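Local structure of aminoacyl-tRNA synthetase (Cryptosporidium parvum, 5F9Z) at residues Val65-Ile70 and Asn147-Ile152; Ile198-Leu203 and Lys411-Gln416. The protein probably charges tRNA(Pro) with proline at the expense of ATP, as a class II prolyl-tRNA synthetase, and binds halofuginone together with an ATP analogue. All blocks are in the same frame, centred on the assembly; numbering follows the deposited sequence.

The contacts share no helix or strand, but helix 53-71 of contact 1 packs against helix 181-202 of contact 2; their centres lie 21 Å apart. Contact 1 comes first along the chain and is closed before contact 2 begins; it sets helix 53-71 against strand 144-153 of the catalytic sheet. Contact 2 runs from the end of helix 181-202 to helix 393-417, much later in the chain. Ile198 joins them: its CD1 lies 3.9 Å from Val65 CG1, and its CG1 packs on Phe66. Helix 53-71 thus bears on the catalytic sheet and on helix 181-202, whose last turns reach toward helix 393-417.

Contact 1 of 2, residues Val65-Ile70 and Asn147-Ile152; sequences VFDQKI and NQWTSI
In the class II synthetase core, helix 53-71 lies beside the antiparallel catalytic sheet, and Trp149 of strand 144-153 reaches out to meet Phe66 and Asp67 on it. The two segments run nearly antiparallel, with axes 11.1 Å apart at their closest. Between them the indole takes the middle place. Trp149 CZ2 lies at the edge of the Phe66 ring, in that ring's plane, 3.8 Å from Phe66 CD2; CH2 follows close behind. Phe66 CG stands anti to the backbone N (chi1 -177°), which carries the ring from the helix toward the sheet, where it meets Trp273 of strand 265-276, while the ring of Tyr195 from helix 181-202 also meets it.

The polar rim of the indole is held separately. Trp149 NE1 donates to Asp67 OD1 at 3.1 Å, with a bent N-H...O angle of 147°. It comes in on the anti side of the carboxylate, and the oxygen sits somewhat out of the indole plane; the carboxylate and indole planes stand 46° apart. OD1 is shared, since Asn77 ND2 also bonds to it, while OD2 pairs with Lys71 in a salt bridge; the carboxylate is therefore gripped at both oxygens and its rotation restrained.

One turn on, Ile70 meets Asn147, whose side chain lies about 8 Å from the bound halofuginone. Both ends of the amide are hydrogen-bonded, OD1 to Gln172 NE2 and ND2 to Asn77 OD1. The isoleucine crosses it at about a right angle, bringing Ile70 CD1 to 3.7 Å from Asn147 ND2.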
ATOM      1  N   VAL A  65      10.130  -8.291  -0.956  1.00 23.79           N
ATOM      2  CA  VAL A  65       9.272  -9.188  -1.723  1.00 22.21           C
ATOM      3  C   VAL A  65       9.102  -8.682  -3.149  1.00 25.11           C
ATOM      4  O   VAL A  65       9.175  -9.458  -4.109  1.00 27.89           O
ATOM      5  CB  VAL A  65       7.917  -9.363  -1.014  1.00 20.89           C
ATOM      6  CG1 VAL A  65       6.940 -10.117  -1.903  1.00 21.01           C
ATOM      7  CG2 VAL A  65       8.105 -10.090   0.312  1.00 19.11           C
ATOM      8  N   PHE A  66       8.881  -7.376  -3.315  1.00 23.55           N
ATOM      9  CA  PHE A  66       8.647  -6.843  -4.653  1.00 22.09           C
ATOM     10  C   PHE A  66       9.924  -6.845  -5.485  1.00 22.29           C
ATOM     11  O   PHE A  66       9.877  -7.070  -6.699  1.00 21.99           O
ATOM     12  CB  PHE A  66       8.067  -5.434  -4.569  1.00 20.96           C
ATOM     13  CG  PHE A  66       7.728  -4.846  -5.906  1.00 22.34           C
ATOM     14  CD1 PHE A  66       6.576  -5.233  -6.574  1.00 21.16           C
ATOM     15  CD2 PHE A  66       8.560  -3.911  -6.500  1.00 20.88           C
ATOM     16  CE1 PHE A  66       6.261  -4.700  -7.807  1.00 22.27           C
ATOM     17  CE2 PHE A  66       8.249  -3.372  -7.732  1.00 21.76           C
ATOM     18  CZ  PHE A  66       7.098  -3.766  -8.386  1.00 23.21           C
ATOM     19  N   ASP A  67      11.073  -6.588  -4.852  1.00 22.54           N
ATOM     20  CA  ASP A  67      12.336  -6.591  -5.583  1.00 24.05           C
ATOM     21  C   ASP A  67      12.625  -7.966  -6.171  1.00 23.48           C
ATOM     22  O   ASP A  67      13.120  -8.076  -7.298  1.00 26.31           O
ATOM     23  CB  ASP A  67      13.476  -6.146  -4.666  1.00 25.24           C
ATOM     24  CG  ASP A  67      14.751  -5.843  -5.422  1.00 26.29           C
ATOM     25  OD1 ASP A  67      14.897  -4.702  -5.908  1.00 27.14           O
ATOM     26  OD2 ASP A  67      15.613  -6.740  -5.524  1.00 27.47           O
ATOM     27  N   GLN A  68      12.315  -9.028  -5.423  1.00 21.93           N
ATOM     28  CA  GLN A  68      12.479 -10.376  -5.956  1.00 23.16           C
ATOM     29  C   GLN A  68      11.488 -10.657  -7.078  1.00 25.62           C
ATOM     30  O   GLN A  68      11.782 -11.455  -7.976  1.00 27.63           O
ATOM     31  CB  GLN A  68      12.320 -11.407  -4.837  1.00 21.33           C
ATOM     32  N   LYS A  69      10.318 -10.013  -7.048  1.00 23.92           N
ATOM     33  CA  LYS A  69       9.323 -10.229  -8.093  1.00 25.30           C
ATOM     34  C   LYS A  69       9.778  -9.636  -9.422  1.00 22.04           C
ATOM     35  O   LYS A  69       9.689 -10.291 -10.466  1.00 21.32           O
ATOM     36  CB  LYS A  69       7.979  -9.631  -7.672  1.00 29.30           C
ATOM     37  CG  LYS A  69       7.300 -10.357  -6.526  1.00 32.15           C
ATOM     38  CD  LYS A  69       6.954 -11.788  -6.900  1.00 36.63           C
ATOM     39  CE  LYS A  69       6.204 -12.484  -5.776  1.00 38.57           C
ATOM     40  NZ  LYS A  69       5.885 -13.899  -6.112  1.00 38.93           N
ATOM     41  N   ILE A  70      10.264  -8.392  -9.404  1.00 22.56           N
ATOM     42  CA  ILE A  70      10.653  -7.745 -10.654  1.00 23.38           C
ATOM     43  C   ILE A  70      11.952  -8.330 -11.190  1.00 23.23           C
ATOM     44  O   ILE A  70      12.205  -8.282 -12.399  1.00 25.55           O
ATOM     45  CB  ILE A  70      10.758  -6.220 -10.467  1.00 22.15           C
ATOM     46  CG1 ILE A  70      11.713  -5.881  -9.321  1.00 20.61           C
ATOM     47  CG2 ILE A  70       9.386  -5.626 -10.224  1.00 20.38           C
ATOM     48  CD1 ILE A  70      11.924  -4.392  -9.130  1.00 19.51           C
ATOM     49  N   ASN A 147      14.939  -0.080 -12.442  1.00 22.16           N
ATOM     50  CA  ASN A 147      14.148   0.240 -11.265  1.00 20.37           C
ATOM     51  C   ASN A 147      15.056   0.894 -10.236  1.00 20.21           C
ATOM     52  O   ASN A 147      16.254   0.610 -10.181  1.00 19.56           O
ATOM     53  CB  ASN A 147      13.494  -1.015 -10.675  1.00 21.21           C
ATOM     54  CG  ASN A 147      12.640  -0.711  -9.467  1.00 22.76           C
ATOM     55  OD1 ASN A 147      11.533  -0.195  -9.598  1.00 24.57           O
ATOM     56  ND2 ASN A 147      13.149  -1.030  -8.281  1.00 20.21           N
ATOM     57  N   GLN A 148      14.489   1.782  -9.424  1.00 20.56           N
ATOM     58  CA  GLN A 148      15.261   2.384  -8.348  1.00 22.40           C
ATOM     59  C   GLN A 148      14.384   2.593  -7.123  1.00 22.77           C
ATOM     60  O   GLN A 148      13.238   3.042  -7.231  1.00 21.96           O
ATOM     61  CB  GLN A 148      15.910   3.712  -8.779  1.00 22.04           C
ATOM     62  CG  GLN A 148      14.971   4.880  -9.002  1.00 22.95           C
ATOM     63  CD  GLN A 148      15.724   6.176  -9.256  1.00 24.70           C
ATOM     64  OE1 GLN A 148      16.946   6.177  -9.414  1.00 24.11           O
ATOM     65  NE2 GLN A 148      14.998   7.289  -9.292  1.00 23.98           N
ATOM     66  N   TRP A 149      14.929   2.240  -5.963  1.00 22.31           N
ATOM     67  CA  TRP A 149      14.313   2.517  -4.674  1.00 22.06           C
ATOM     68  C   TRP A 149      14.924   3.798  -4.124  1.00 25.08           C
ATOM     69  O   TRP A 149      16.139   3.868  -3.913  1.00 26.67           O
ATOM     70  CB  TRP A 149      14.527   1.358  -3.701  1.00 19.17           C
ATOM     71  CG  TRP A 149      13.950   0.061  -4.175  1.00 20.36           C
ATOM     72  CD1 TRP A 149      14.548  -0.854  -4.992  1.00 21.50           C
ATOM     73  CD2 TRP A 149      12.658  -0.469  -3.856  1.00 20.98           C
ATOM     74  NE1 TRP A 149      13.708  -1.921  -5.202  1.00 22.55           N
ATOM     75  CE2 TRP A 149      12.542  -1.710  -4.516  1.00 22.18           C
ATOM     76  CE3 TRP A 149      11.588  -0.017  -3.077  1.00 19.76           C
ATOM     77  CZ2 TRP A 149      11.399  -2.501  -4.421  1.00 21.85           C
ATOM     78  CZ3 TRP A 149      10.456  -0.805  -2.982  1.00 19.87           C
ATOM     79  CH2 TRP A 149      10.369  -2.031  -3.655  1.00 21.22           C
ATOM     80  N   THR A 150      14.089   4.807  -3.905  1.00 27.15           N
ATOM     81  CA  THR A 150      14.577   6.099  -3.443  1.00 29.30           C
ATOM     82  C   THR A 150      13.425   6.858  -2.804  1.00 29.22           C
ATOM     83  O   THR A 150      12.263   6.454  -2.886  1.00 29.02           O
ATOM     84  CB  THR A 150      15.187   6.909  -4.592  1.00 28.63           C
ATOM     85  OG1 THR A 150      14.211   7.085  -5.626  1.00 29.86           O
ATOM     86  N   SER A 151      13.768   7.967  -2.161  1.00 29.28           N
ATOM     87  CA  SER A 151      12.772   8.867  -1.608  1.00 30.37           C
ATOM     88  C   SER A 151      12.362   9.894  -2.657  1.00 29.52           C
ATOM     89  O   SER A 151      13.106  10.202  -3.591  1.00 31.99           O
ATOM     90  CB  SER A 151      13.302   9.577  -0.362  1.00 32.34           C
ATOM     91  OG  SER A 151      14.271  10.551  -0.705  1.00 35.66           O
ATOM     92  N   ILE A 152      11.152  10.419  -2.494  1.00 27.32           N
ATOM     93  CA  ILE A 152      10.605  11.436  -3.379  1.00 28.43           C
ATOM     94  C   ILE A 152      10.119  12.596  -2.524  1.00 28.34           C
ATOM     95  O   ILE A 152       9.542  12.386  -1.451  1.00 28.94           O
ATOM     96  CB  ILE A 152       9.456  10.879  -4.244  1.00 30.92           C
ATOM     97  CG1 ILE A 152       9.967   9.770  -5.163  1.00 30.42           C
ATOM     98  CG2 ILE A 152       8.807  11.986  -5.057  1.00 31.09           C
ATOM     99  CD1 ILE A 152      10.909  10.254  -6.243  1.00 31.28           C
TER

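Contact 2 of 2, residues Ile198-Leu203 and Lys411-Gln416; sequences IYEDLL and KAKQRQ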
ATOM      1  N   ILE A 198       1.160  -7.687  -4.045  1.00 21.34           N
ATOM      2  CA  ILE A 198       1.754  -7.076  -2.858  1.00 22.23           C
ATOM      3  C   ILE A 198       0.673  -6.701  -1.851  1.00 23.43           C
ATOM      4  O   ILE A 198       0.809  -6.951  -0.648  1.00 25.15           O
ATOM      5  CB  ILE A 198       2.607  -5.855  -3.256  1.00 22.22           C
ATOM      6  CG1 ILE A 198       3.894  -6.302  -3.952  1.00 21.93           C
ATOM      7  CG2 ILE A 198       2.928  -5.001  -2.038  1.00 20.37           C
ATOM      8  CD1 ILE A 198       4.821  -7.106  -3.066  1.00 21.01           C
ATOM      9  N   TYR A 199      -0.424  -6.112  -2.328  1.00 22.39           N
ATOM     10  CA  TYR A 199      -1.477  -5.679  -1.415  1.00 22.13           C
ATOM     11  C   TYR A 199      -2.282  -6.860  -0.882  1.00 23.24           C
ATOM     12  O   TYR A 199      -2.595  -6.912   0.313  1.00 24.68           O
ATOM     13  CB  TYR A 199      -2.394  -4.676  -2.113  1.00 22.15           C
ATOM     14  CG  TYR A 199      -1.892  -3.252  -2.057  1.00 21.40           C
ATOM     15  CD1 TYR A 199      -0.919  -2.803  -2.938  1.00 20.54           C
ATOM     16  CD2 TYR A 199      -2.393  -2.356  -1.121  1.00 22.43           C
ATOM     17  CE1 TYR A 199      -0.458  -1.502  -2.890  1.00 21.61           C
ATOM     18  CE2 TYR A 199      -1.938  -1.054  -1.064  1.00 23.65           C
ATOM     19  CZ  TYR A 199      -0.969  -0.632  -1.949  1.00 23.93           C
ATOM     20  OH  TYR A 199      -0.516   0.667  -1.902  1.00 26.49           O
ATOM     21  N   GLU A 200      -2.625  -7.817  -1.744  1.00 22.55           N
ATOM     22  CA  GLU A 200      -3.523  -8.892  -1.339  1.00 25.00           C
ATOM     23  C   GLU A 200      -2.784 -10.076  -0.720  1.00 25.87           C
ATOM     24  O   GLU A 200      -3.209 -10.601   0.314  1.00 25.66           O
ATOM     25  CB  GLU A 200      -4.363  -9.353  -2.534  1.00 26.88           C
ATOM     26  CG  GLU A 200      -5.258  -8.264  -3.107  1.00 30.27           C
ATOM     27  CD  GLU A 200      -6.489  -8.816  -3.796  1.00 34.25           C
ATOM     28  OE1 GLU A 200      -7.246  -8.020  -4.393  1.00 35.86           O
ATOM     29  OE2 GLU A 200      -6.707 -10.044  -3.738  1.00 36.60           O
ATOM     30  N   ASP A 201      -1.683 -10.515  -1.333  1.00 25.60           N
ATOM     31  CA  ASP A 201      -0.976 -11.681  -0.812  1.00 25.94           C
ATOM     32  C   ASP A 201      -0.093 -11.322   0.378  1.00 25.20           C
ATOM     33  O   ASP A 201       0.010 -12.100   1.333  1.00 27.39           O
ATOM     34  CB  ASP A 201      -0.141 -12.333  -1.915  1.00 26.72           C
ATOM     35  CG  ASP A 201      -0.991 -12.880  -3.042  1.00 30.95           C
ATOM     36  OD1 ASP A 201      -2.086 -13.409  -2.760  1.00 34.05           O
ATOM     37  OD2 ASP A 201      -0.566 -12.779  -4.212  1.00 32.75           O
ATOM     38  N   LEU A 202       0.546 -10.154   0.342  1.00 23.30           N
ATOM     39  CA  LEU A 202       1.471  -9.765   1.401  1.00 24.41           C
ATOM     40  C   LEU A 202       0.793  -8.920   2.475  1.00 23.68           C
ATOM     41  O   LEU A 202       0.931  -9.201   3.670  1.00 24.99           O
ATOM     42  CB  LEU A 202       2.662  -9.010   0.803  1.00 24.29           C
ATOM     43  CG  LEU A 202       3.833  -8.703   1.737  1.00 25.29           C
ATOM     44  CD1 LEU A 202       4.581  -9.978   2.100  1.00 24.39           C
ATOM     45  CD2 LEU A 202       4.774  -7.683   1.110  1.00 25.91           C
ATOM     46  N   LEU A 203       0.055  -7.888   2.072  1.00 21.66           N
ATOM     47  CA  LEU A 203      -0.578  -6.970   3.009  1.00 21.33           C
ATOM     48  C   LEU A 203      -2.015  -7.350   3.344  1.00 23.58           C
ATOM     49  O   LEU A 203      -2.643  -6.664   4.158  1.00 26.08           O
ATOM     50  CB  LEU A 203      -0.543  -5.543   2.450  1.00 19.79           C
ATOM     51  CG  LEU A 203       0.835  -5.007   2.057  1.00 18.59           C
ATOM     52  CD1 LEU A 203       0.717  -3.603   1.490  1.00 19.03           C
ATOM     53  CD2 LEU A 203       1.783  -5.032   3.244  1.00 17.80           C
ATOM     54  N   LYS A 411     -11.912 -11.171   5.464  1.00 28.54           N
ATOM     55  CA  LYS A 411     -12.779 -10.210   6.141  1.00 30.55           C
ATOM     56  C   LYS A 411     -12.666  -8.826   5.515  1.00 30.81           C
ATOM     57  O   LYS A 411     -13.667  -8.111   5.393  1.00 32.64           O
ATOM     58  CB  LYS A 411     -12.443 -10.152   7.631  1.00 31.44           C
ATOM     59  CG  LYS A 411     -12.817 -11.407   8.400  1.00 33.69           C
ATOM     60  CD  LYS A 411     -12.500 -11.256   9.880  1.00 36.17           C
ATOM     61  CE  LYS A 411     -13.250 -10.080  10.484  1.00 37.52           C
ATOM     62  NZ  LYS A 411     -12.920  -9.897  11.923  1.00 39.43           N
ATOM     63  N   ALA A 412     -11.457  -8.430   5.114  1.00 29.27           N
ATOM     64  CA  ALA A 412     -11.296  -7.158   4.420  1.00 28.44           C
ATOM     65  C   ALA A 412     -11.972  -7.179   3.056  1.00 31.02           C
ATOM     66  O   ALA A 412     -12.418  -6.132   2.570  1.00 31.56           O
ATOM     67  CB  ALA A 412      -9.814  -6.826   4.272  1.00 25.07           C
ATOM     68  N   LYS A 413     -12.059  -8.354   2.429  1.00 31.51           N
ATOM     69  CA  LYS A 413     -12.683  -8.454   1.115  1.00 31.47           C
ATOM     70  C   LYS A 413     -14.189  -8.244   1.204  1.00 31.58           C
ATOM     71  O   LYS A 413     -14.767  -7.486   0.417  1.00 32.57           O
ATOM     72  CB  LYS A 413     -12.365  -9.811   0.488  1.00 34.42           C
ATOM     73  CG  LYS A 413     -11.863  -9.740  -0.939  1.00 38.64           C
ATOM     74  CD  LYS A 413     -10.499 -10.400  -1.074  1.00 42.16           C
ATOM     75  CE  LYS A 413     -10.067 -10.459  -2.530  1.00 46.42           C
ATOM     76  NZ  LYS A 413     -10.222  -9.138  -3.198  1.00 49.28           N
ATOM     77  N   GLN A 414     -14.847  -8.908   2.158  1.00 32.21           N
ATOM     78  CA  GLN A 414     -16.290  -8.749   2.293  1.00 34.02           C
ATOM     79  C   GLN A 414     -16.671  -7.363   2.798  1.00 34.03           C
ATOM     80  O   GLN A 414     -17.813  -6.937   2.595  1.00 35.25           O
ATOM     81  CB  GLN A 414     -16.870  -9.835   3.206  1.00 34.36           C
ATOM     82  CG  GLN A 414     -16.282  -9.896   4.603  1.00 35.07           C
ATOM     83  CD  GLN A 414     -16.761 -11.113   5.375  1.00 37.28           C
ATOM     84  OE1 GLN A 414     -17.611 -11.867   4.904  1.00 37.77           O
ATOM     85  NE2 GLN A 414     -16.215 -11.310   6.569  1.00 37.24           N
ATOM     86  N   ARG A 415     -15.747  -6.648   3.441  1.00 33.27           N
ATOM     87  CA  ARG A 415     -15.991  -5.244   3.751  1.00 33.92           C
ATOM     88  C   ARG A 415     -15.868  -4.366   2.513  1.00 33.69           C
ATOM     89  O   ARG A 415     -16.570  -3.354   2.404  1.00 34.84           O
ATOM     90  CB  ARG A 415     -15.031  -4.758   4.841  1.00 33.84           C
ATOM     91  CG  ARG A 415     -15.604  -4.852   6.246  1.00 36.50           C
ATOM     92  CD  ARG A 415     -14.708  -4.184   7.283  1.00 37.84           C
ATOM     93  NE  ARG A 415     -13.535  -4.990   7.611  1.00 39.12           N
ATOM     94  CZ  ARG A 415     -12.295  -4.702   7.229  1.00 42.32           C
ATOM     95  NH1 ARG A 415     -12.055  -3.617   6.504  1.00 43.84           N
ATOM     96  NH2 ARG A 415     -11.292  -5.497   7.578  1.00 41.54           N
ATOM     97  N   GLN A 416     -14.990  -4.730   1.575  1.00 31.53           N
ATOM     98  CA  GLN A 416     -14.871  -3.969   0.337  1.00 32.01           C
ATOM     99  C   GLN A 416     -16.021  -4.267  -0.617  1.00 32.58           C
ATOM    100  O   GLN A 416     -16.510  -3.362  -1.305  1.00 32.77           O
ATOM    101  CB  GLN A 416     -13.529  -4.263  -0.336  1.00 32.37           C
ATOM    102  CG  GLN A 416     -13.369  -3.620  -1.706  1.00 35.23           C
ATOM    103  CD  GLN A 416     -11.956  -3.727  -2.242  1.00 36.77           C
ATOM    104  OE1 GLN A 416     -11.694  -4.459  -3.196  1.00 35.69           O
ATOM    105  NE2 GLN A 416     -11.035  -2.989  -1.632  1.00 37.58           N
TER
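Glu200 and Lys413 reach for each other across the gap between two helices, their side chains crossing at about a right angle. The glutamate leaves its helix with CG anti to the carbonyl carbon (chi1 -62°) and runs on extended, so that its carboxylate stands well out from the backbone. The lysine follows a less direct path: bends at chi2 (123°) and chi4 (49°) turn the end of the chain toward the acid. Lys413 NZ lies 3.4 Å from Glu200 OE1, a salt bridge whose hydrogen bond is long and weak. The other oxygen is almost as near, with Glu200 OE2 3.7 Å from Lys413 NZ and slightly closer, at 3.6 Å, to the CE methylene. The lysine end thus faces both carboxylate oxygens, and the attraction is probably spread over the whole group.

The pair links the last turns of helix 181-202, in the class II catalytic core, to helix 393-417, some two hundred residues further on. Even at their nearest CA atoms, those of Glu200 and Lys413, the backbones are 9.5 Å apart, a gap that only long side chains can span. Helix 181-202 finishes in a wider pi-type turn, where Leu203 N bonds to Ile198 O at 3.0 Å.

Glu200 OE1 has a second partner in the backbone N of Val207, which should help to hold the carboxylate in position for the lysine. The same loop is met again from the other helix, where Gln416 NE2 donates to the carbonyl of Pro206 and the methyl of Ala412 packs on Pro206.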